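Local coordinates for protein BAG family molecular chaperone regulator 3 (Arabidopsis thaliana, PDB 4HWF) that probably acts as a co-chaperone in programmed cell death and stress responses, its BAG domain binding the ATPase domain of HSP70/HSC70 chaperones, at residues A[4-9]-A[54-59]; A[49-54]-A[63-68]. All coordinates share one frame; numbering follows the deposited sequence.

Contact 1 of 2, residues A[4-9]-A[54-59]; sequences SKSISD and DAIIAD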
ATOM      1  N   SER A   4     -15.468   5.881 -12.167  1.00 32.11           N
ATOM      2  CA  SER A   4     -15.591   4.436 -12.229  1.00 31.50           C
ATOM      3  C   SER A   4     -14.423   3.790 -12.980  1.00 30.08           C
ATOM      4  O   SER A   4     -13.814   2.840 -12.496  1.00 28.53           O
ATOM      5  CB  SER A   4     -16.906   4.056 -12.909  1.00 33.56           C
ATOM      6  OG  SER A   4     -17.349   2.831 -12.393  1.00 41.29           O
ATOM      7  N   LYS A   5     -14.126   4.299 -14.169  1.00 36.58           N
ATOM      8  CA  LYS A   5     -13.013   3.777 -14.955  1.00 39.51           C
ATOM      9  C   LYS A   5     -11.669   4.062 -14.289  1.00 37.80           C
ATOM     10  O   LYS A   5     -10.748   3.260 -14.376  1.00 36.83           O
ATOM     11  CB  LYS A   5     -13.041   4.339 -16.378  1.00 46.28           C
ATOM     12  CG  LYS A   5     -14.000   3.592 -17.299  1.00 52.32           C
ATOM     13  CD  LYS A   5     -14.973   4.529 -18.015  1.00 56.55           C
ATOM     14  CE  LYS A   5     -14.349   5.160 -19.255  1.00 59.52           C
ATOM     15  NZ  LYS A   5     -15.315   6.041 -19.986  1.00 62.78           N
ATOM     16  N   SER A   6     -11.557   5.207 -13.623  1.00 32.48           N
ATOM     17  CA  SER A   6     -10.329   5.508 -12.896  1.00 33.24           C
ATOM     18  C   SER A   6     -10.108   4.490 -11.795  1.00 29.20           C
ATOM     19  O   SER A   6      -9.005   3.990 -11.636  1.00 27.72           O
ATOM     20  CB  SER A   6     -10.352   6.918 -12.313  1.00 33.81           C
ATOM     21  OG  SER A   6     -10.322   7.882 -13.342  1.00 38.60           O
ATOM     22  N   ILE A   7     -11.156   4.170 -11.041  1.00 27.95           N
ATOM     23  CA  ILE A   7     -11.015   3.173  -9.983  1.00 28.27           C
ATOM     24  C   ILE A   7     -10.625   1.807 -10.548  1.00 28.55           C
ATOM     25  O   ILE A   7      -9.774   1.116  -9.986  1.00 28.01           O
ATOM     26  CB  ILE A   7     -12.277   3.061  -9.106  1.00 30.46           C
ATOM     27  CG1 ILE A   7     -12.500   4.367  -8.334  1.00 28.32           C
ATOM     28  CG2 ILE A   7     -12.151   1.888  -8.134  1.00 27.92           C
ATOM     29  CD1 ILE A   7     -13.792   4.398  -7.536  1.00 29.26           C
ATOM     30  N   SER A   8     -11.240   1.427 -11.663  1.00 29.46           N
ATOM     31  CA  SER A   8     -10.865   0.200 -12.366  1.00 32.68           C
ATOM     32  C   SER A   8      -9.384   0.141 -12.706  1.00 29.32           C
ATOM     33  O   SER A   8      -8.733  -0.874 -12.481  1.00 29.60           O
ATOM     34  CB  SER A   8     -11.660   0.056 -13.664  1.00 34.46           C
ATOM     35  OG  SER A   8     -12.945  -0.461 -13.409  1.00 42.45           O
ATOM     36  N   ASP A   9      -8.866   1.223 -13.280  1.00 33.77           N
ATOM     37  CA  ASP A   9      -7.464   1.274 -13.684  1.00 35.05           C
ATOM     38  C   ASP A   9      -6.548   1.140 -12.474  1.00 33.38           C
ATOM     39  O   ASP A   9      -5.505   0.500 -12.536  1.00 33.30           O
ATOM     40  CB  ASP A   9      -7.167   2.576 -14.428  1.00 36.92           C
ATOM     41  CG  ASP A   9      -7.996   2.727 -15.698  1.00 45.40           C
ATOM     42  OD1 ASP A   9      -8.524   1.705 -16.196  1.00 48.54           O
ATOM     43  OD2 ASP A   9      -8.117   3.872 -16.205  1.00 47.46           O
ATOM     44  N   ASP A  54      -7.797   7.715  -3.132  1.00 21.93           N
ATOM     45  CA  ASP A  54      -8.340   8.612  -2.116  1.00 22.56           C
ATOM     46  C   ASP A  54      -8.847   9.923  -2.700  1.00 23.75           C
ATOM     47  O   ASP A  54      -9.895  10.424  -2.287  1.00 22.47           O
ATOM     48  CB  ASP A  54      -7.318   8.877  -1.010  1.00 23.38           C
ATOM     49  CG  ASP A  54      -7.175   7.697  -0.056  1.00 29.39           C
ATOM     50  OD1 ASP A  54      -8.019   6.767  -0.140  1.00 31.32           O
ATOM     51  OD2 ASP A  54      -6.226   7.702   0.766  1.00 25.62           O
ATOM     52  N   ALA A  55      -8.111  10.472  -3.662  1.00 20.04           N
ATOM     53  CA  ALA A  55      -8.521  11.718  -4.312  1.00 20.44           C
ATOM     54  C   ALA A  55      -9.872  11.527  -5.033  1.00 23.37           C
ATOM     55  O   ALA A  55     -10.719  12.433  -5.071  1.00 20.06           O
ATOM     56  CB  ALA A  55      -7.436  12.184  -5.296  1.00 19.48           C
ATOM     57  N   ILE A  56     -10.071  10.345  -5.603  1.00 21.53           N
ATOM     58  CA  ILE A  56     -11.348  10.019  -6.241  1.00 23.69           C
ATOM     59  C   ILE A  56     -12.466   9.851  -5.202  1.00 20.88           C
ATOM     60  O   ILE A  56     -13.540  10.449  -5.312  1.00 25.07           O
ATOM     61  CB  ILE A  56     -11.223   8.738  -7.127  1.00 24.08           C
ATOM     62  CG1 ILE A  56     -10.403   9.037  -8.388  1.00 23.39           C
ATOM     63  CG2 ILE A  56     -12.598   8.193  -7.494  1.00 26.62           C
ATOM     64  CD1 ILE A  56      -9.790   7.796  -9.023  1.00 27.30           C
ATOM     65  N   ILE A  57     -12.205   9.054  -4.187  1.00 21.00           N
ATOM     66  CA  ILE A  57     -13.187   8.813  -3.139  1.00 24.01           C
ATOM     67  C   ILE A  57     -13.630  10.122  -2.468  1.00 26.23           C
ATOM     68  O   ILE A  57     -14.833  10.366  -2.283  1.00 24.14           O
ATOM     69  CB  ILE A  57     -12.632   7.845  -2.089  1.00 24.90           C
ATOM     70  CG1 ILE A  57     -12.465   6.436  -2.690  1.00 23.42           C
ATOM     71  CG2 ILE A  57     -13.518   7.807  -0.844  1.00 24.49           C
ATOM     72  CD1 ILE A  57     -11.607   5.523  -1.818  1.00 24.84           C
ATOM     73  N   ALA A  58     -12.659  10.969  -2.125  1.00 20.64           N
ATOM     74  CA  ALA A  58     -12.950  12.219  -1.418  1.00 20.31           C
ATOM     75  C   ALA A  58     -13.327  13.374  -2.344  1.00 20.95           C
ATOM     76  O   ALA A  58     -13.597  14.485  -1.884  1.00 21.51           O
ATOM     77  CB  ALA A  58     -11.774  12.604  -0.525  1.00 22.58           C
ATOM     78  N   ASP A  59     -13.348  13.114  -3.645  1.00 23.24           N
ATOM     79  CA  ASP A  59     -13.536  14.170  -4.637  1.00 28.38           C
ATOM     80  C   ASP A  59     -12.591  15.355  -4.336  1.00 26.55           C
ATOM     81  O   ASP A  59     -12.985  16.526  -4.411  1.00 26.56           O
ATOM     82  CB  ASP A  59     -15.001  14.626  -4.684  1.00 27.56           C
ATOM     83  CG  ASP A  59     -15.346  15.381  -5.960  1.00 34.47           C
ATOM     84  OD1 ASP A  59     -14.691  15.152  -7.004  1.00 37.56           O
ATOM     85  OD2 ASP A  59     -16.294  16.196  -5.923  1.00 40.55           O
TER
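Ile56 reaches from the end of helix 36-57 to the first turns of helix 3-29, and its two branches divide the work between Ser6 and Ile7. The tightest touch is made by the longer branch: CD1 of Ile56 presses on CB of Ser6 at 3.5 Å, closer than carbon pairs usually come. With CG1 beside the backbone N and anti to the carbonyl carbon (chi1 -72°), that branch is left to meet Ser6 while the shorter one turns to Ile7. There the packing is ordinary: CG2 of Ile56 lies 3.9 Å from Ile7 CG1 and 4.0 Å from Ile7 CD1, and the two isoleucines cross obliquely. Ala3 and Ile10, also on helix 3-29, add to the apolar surroundings of Ile56.

The hydrogen bonds described here stay within each helix and its ends. The CB of Ser6 faces Ile56, while its OG makes a weak hydrogen bond to Ser2 O, just before the helix. Beyond Ile56, a Schellman motif ends helix 36-57, with Asp59 at positive phi and its N bonded to Ile56 O at 3.1 Å. Joined by carbon alone, the two helices meet here through shape and burial of apolar surface, with nothing directional between them.

Contact 2 of 2, residues A[49-54]-A[63-68]; sequences QLLRLD and KLMRKM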
ATOM      1  N   GLN A  49      -0.714   5.043  -6.029  1.00 20.50           N
ATOM      2  CA  GLN A  49      -2.024   4.512  -6.390  1.00 21.99           C
ATOM      3  C   GLN A  49      -3.033   4.790  -5.276  1.00 19.96           C
ATOM      4  O   GLN A  49      -4.184   5.109  -5.541  1.00 19.67           O
ATOM      5  CB  GLN A  49      -1.935   2.997  -6.656  1.00 22.31           C
ATOM      6  CG  GLN A  49      -1.095   2.645  -7.878  1.00 22.30           C
ATOM      7  CD  GLN A  49      -1.572   3.366  -9.111  1.00 24.82           C
ATOM      8  OE1 GLN A  49      -2.758   3.366  -9.412  1.00 25.82           O
ATOM      9  NE2 GLN A  49      -0.651   4.015  -9.823  1.00 26.22           N
ATOM     10  N   LEU A  50      -2.585   4.661  -4.035  1.00 19.39           N
ATOM     11  CA  LEU A  50      -3.444   4.895  -2.875  1.00 22.41           C
ATOM     12  C   LEU A  50      -3.921   6.337  -2.851  1.00 19.95           C
ATOM     13  O   LEU A  50      -5.091   6.617  -2.599  1.00 18.58           O
ATOM     14  CB  LEU A  50      -2.687   4.587  -1.587  1.00 21.60           C
ATOM     15  CG  LEU A  50      -3.499   4.741  -0.296  1.00 25.23           C
ATOM     16  CD1 LEU A  50      -4.691   3.773  -0.266  1.00 25.28           C
ATOM     17  CD2 LEU A  50      -2.610   4.525   0.918  1.00 26.10           C
ATOM     18  N   LEU A  51      -3.010   7.262  -3.134  1.00 21.85           N
ATOM     19  CA  LEU A  51      -3.365   8.677  -3.163  1.00 20.88           C
ATOM     20  C   LEU A  51      -4.334   8.990  -4.293  1.00 20.07           C
ATOM     21  O   LEU A  51      -5.279   9.754  -4.099  1.00 20.53           O
ATOM     22  CB  LEU A  51      -2.102   9.540  -3.262  1.00 22.16           C
ATOM     23  CG  LEU A  51      -2.088  10.959  -2.703  1.00 28.16           C
ATOM     24  CD1 LEU A  51      -2.530  11.042  -1.243  1.00 23.53           C
ATOM     25  CD2 LEU A  51      -0.670  11.534  -2.877  1.00 30.80           C
ATOM     26  N   ARG A  52      -4.113   8.424  -5.480  1.00 22.11           N
ATOM     27  CA  ARG A  52      -5.062   8.624  -6.577  1.00 25.30           C
ATOM     28  C   ARG A  52      -6.455   8.127  -6.205  1.00 23.76           C
ATOM     29  O   ARG A  52      -7.457   8.749  -6.548  1.00 23.32           O
ATOM     30  CB  ARG A  52      -4.625   7.904  -7.854  1.00 27.06           C
ATOM     31  CG  ARG A  52      -3.453   8.511  -8.551  1.00 36.43           C
ATOM     32  CD  ARG A  52      -3.083   7.686  -9.780  1.00 40.91           C
ATOM     33  NE  ARG A  52      -4.257   7.102 -10.439  1.00 44.29           N
ATOM     34  CZ  ARG A  52      -4.917   7.664 -11.451  1.00 51.09           C
ATOM     35  NH1 ARG A  52      -4.535   8.847 -11.927  1.00 53.96           N
ATOM     36  NH2 ARG A  52      -5.963   7.039 -11.994  1.00 52.05           N
ATOM     37  N   LEU A  53      -6.508   6.993  -5.524  1.00 20.15           N
ATOM     38  CA  LEU A  53      -7.787   6.382  -5.153  1.00 20.97           C
ATOM     39  C   LEU A  53      -8.521   7.286  -4.160  1.00 21.30           C
ATOM     40  O   LEU A  53      -9.702   7.589  -4.331  1.00 20.84           O
ATOM     41  CB  LEU A  53      -7.549   5.003  -4.527  1.00 21.48           C
ATOM     42  CG  LEU A  53      -8.807   4.224  -4.116  1.00 24.65           C
ATOM     43  CD1 LEU A  53      -9.748   4.022  -5.318  1.00 24.93           C
ATOM     44  CD2 LEU A  53      -8.451   2.895  -3.461  1.00 26.83           C
ATOM     45  N   ASP A  54      -7.797   7.715  -3.132  1.00 21.93           N
ATOM     46  CA  ASP A  54      -8.340   8.612  -2.116  1.00 22.56           C
ATOM     47  C   ASP A  54      -8.847   9.923  -2.700  1.00 23.75           C
ATOM     48  O   ASP A  54      -9.895  10.424  -2.287  1.00 22.47           O
ATOM     49  CB  ASP A  54      -7.318   8.877  -1.010  1.00 23.38           C
ATOM     50  CG  ASP A  54      -7.175   7.697  -0.056  1.00 29.39           C
ATOM     51  OD1 ASP A  54      -8.019   6.767  -0.140  1.00 31.32           O
ATOM     52  OD2 ASP A  54      -6.226   7.702   0.766  1.00 25.62           O
ATOM     53  N   LYS A  63      -9.001  17.239   3.588  1.00 20.61           N
ATOM     54  CA  LYS A  63      -9.328  16.884   4.962  1.00 24.72           C
ATOM     55  C   LYS A  63      -9.896  15.468   5.048  1.00 24.98           C
ATOM     56  O   LYS A  63      -9.481  14.712   5.916  1.00 24.62           O
ATOM     57  CB  LYS A  63     -10.278  17.895   5.602  1.00 27.89           C
ATOM     58  CG  LYS A  63      -9.606  19.215   5.968  1.00 32.31           C
ATOM     59  CD  LYS A  63     -10.617  20.193   6.558  1.00 39.64           C
ATOM     60  CE  LYS A  63      -9.988  21.553   6.846  1.00 42.53           C
ATOM     61  NZ  LYS A  63     -11.007  22.548   7.327  1.00 47.73           N
ATOM     62  N   LEU A  64     -10.832  15.117   4.162  1.00 21.60           N
ATOM     63  CA  LEU A  64     -11.361  13.747   4.122  1.00 24.02           C
ATOM     64  C   LEU A  64     -10.241  12.753   3.812  1.00 24.61           C
ATOM     65  O   LEU A  64     -10.176  11.687   4.421  1.00 24.37           O
ATOM     66  CB  LEU A  64     -12.496  13.593   3.097  1.00 22.56           C
ATOM     67  CG  LEU A  64     -13.770  14.405   3.324  1.00 29.00           C
ATOM     68  CD1 LEU A  64     -14.779  14.152   2.214  1.00 31.23           C
ATOM     69  CD2 LEU A  64     -14.372  14.091   4.692  1.00 32.77           C
ATOM     70  N   MET A  65      -9.361  13.107   2.870  1.00 20.93           N
ATOM     71  CA  MET A  65      -8.249  12.232   2.481  1.00 21.51           C
ATOM     72  C   MET A  65      -7.323  11.900   3.651  1.00 24.11           C
ATOM     73  O   MET A  65      -7.018  10.735   3.909  1.00 22.95           O
ATOM     74  CB  MET A  65      -7.459  12.808   1.288  1.00 21.10           C
ATOM     75  CG  MET A  65      -8.300  13.011   0.032  1.00 18.19           C
ATOM     76  SD  MET A  65      -7.467  13.935  -1.332  1.00  4.68           S
ATOM     77  CE  MET A  65      -6.104  12.817  -1.671  1.00 18.57           C
ATOM     78  N   ARG A  66      -6.887  12.917   4.378  1.00 24.04           N
ATOM     79  CA  ARG A  66      -6.040  12.678   5.528  1.00 23.84           C
ATOM     80  C   ARG A  66      -6.762  11.822   6.565  1.00 27.26           C
ATOM     81  O   ARG A  66      -6.169  10.931   7.164  1.00 26.37           O
ATOM     82  CB  ARG A  66      -5.600  13.989   6.169  1.00 28.40           C
ATOM     83  CG  ARG A  66      -4.777  13.761   7.423  1.00 34.31           C
ATOM     84  CD  ARG A  66      -3.925  14.969   7.771  1.00 44.30           C
ATOM     85  NE  ARG A  66      -2.925  14.635   8.781  1.00 48.69           N
ATOM     86  CZ  ARG A  66      -1.928  15.440   9.142  1.00 50.76           C
ATOM     87  NH1 ARG A  66      -1.795  16.637   8.571  1.00 47.44           N
ATOM     88  NH2 ARG A  66      -1.064  15.046  10.073  1.00 53.11           N
ATOM     89  N   LYS A  67      -8.045  12.096   6.754  1.00 25.00           N
ATOM     90  CA  LYS A  67      -8.866  11.358   7.713  1.00 28.59           C
ATOM     91  C   LYS A  67      -9.001   9.869   7.348  1.00 27.92           C
ATOM     92  O   LYS A  67      -8.848   9.006   8.200  1.00 26.28           O
ATOM     93  CB  LYS A  67     -10.242  12.015   7.809  1.00 28.62           C
ATOM     94  CG  LYS A  67     -11.189  11.393   8.818  1.00 38.14           C
ATOM     95  CD  LYS A  67     -12.532  12.127   8.799  1.00 42.97           C
ATOM     96  CE  LYS A  67     -13.489  11.589   9.860  1.00 49.28           C
ATOM     97  NZ  LYS A  67     -14.799  12.316   9.827  1.00 56.07           N
ATOM     98  N   MET A  68      -9.307   9.581   6.085  1.00 19.08           N
ATOM     99  CA  MET A  68      -9.390   8.203   5.600  1.00 21.11           C
ATOM    100  C   MET A  68      -8.068   7.459   5.834  1.00 20.17           C
ATOM    101  O   MET A  68      -8.068   6.304   6.262  1.00 21.81           O
ATOM    102  CB  MET A  68      -9.778   8.168   4.108  1.00 20.93           C
ATOM    103  CG  MET A  68     -11.239   8.556   3.805  1.00 21.77           C
ATOM    104  SD  MET A  68     -11.529   9.148   2.087  1.00 29.57           S
ATOM    105  CE  MET A  68     -10.215   8.335   1.354  1.00  4.80           C
TER
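The second and third helices of the BAG domain's three-helix bundle meet here, close to the short turn that joins them, and the contact shows two methionines of one helix meeting the last turns of the other. The axes of segments 49-54 and 63-68 approach to 10.6 Å at 128°, and Asp54 and Met65 bring the backbones nearest, their CA atoms 5.9 Å apart.

Met65 packs along the side of helix 36-57. Its CG lies 3.8 Å from Asp54 O, and a bend at the thioether (chi3 62°) carries the terminal methyl on toward Leu51. There CE sits 4.0 Å from Leu51 CD1, the two side chains crossing at about a right angle, and equally far from Leu51 O. An alanine in place of Met65 would probably leave Leu51 CD1 without its apolar partner and open a gap beside the last turns of helix 36-57.

Met68 meets the acidic side chain instead. Asp54 and Met68 run past each other in opposite directions, setting Met68 CE 3.1 Å from Asp54 OD1 and 3.4 Å from Asp54 CG, a tight approach with a strained thioether torsion (chi3 25°). The carboxylate is partly covered by a methyl group, an extra neighbour and not a substitute for a polar one: OD2 forms a salt bridge with Arg72, further along helix 62-86, and OD1 too has a hydrogen bond outside the two segments. The salt bridge probably favours the ionised form of the buried aspartate.

Met65 also touches Ala55 and Ala58, and Met68 touches Ile57, so both methionines follow helix 36-57 to its end. On another side of this helix, Gln49 and Arg52 pack against helix 3-29, placing segment 49-54 between the first and third helices of the bundle.

How the contacts relate
Read from the N terminus, the chain runs through helix 3-29, returns along helix 36-57 and turns into helix 62-86. Contact 1 closes the long loop between the first and second helices, its segments' nearest ends 45 residues apart. Contact 2 closes a short one, across the turn between the second and third helices. Their segments alternate along the chain, so the two closures cross. Both use the C-terminal part of helix 36-57 and overlap at Asp54, which touches its partner segment only in contact 2; their centres lie about 10 Å apart. They also touch directly, Ala58 CB lying 3.5 Å from Met65 CG. Together they show a middle helix tying both its neighbours into one end of the bundle.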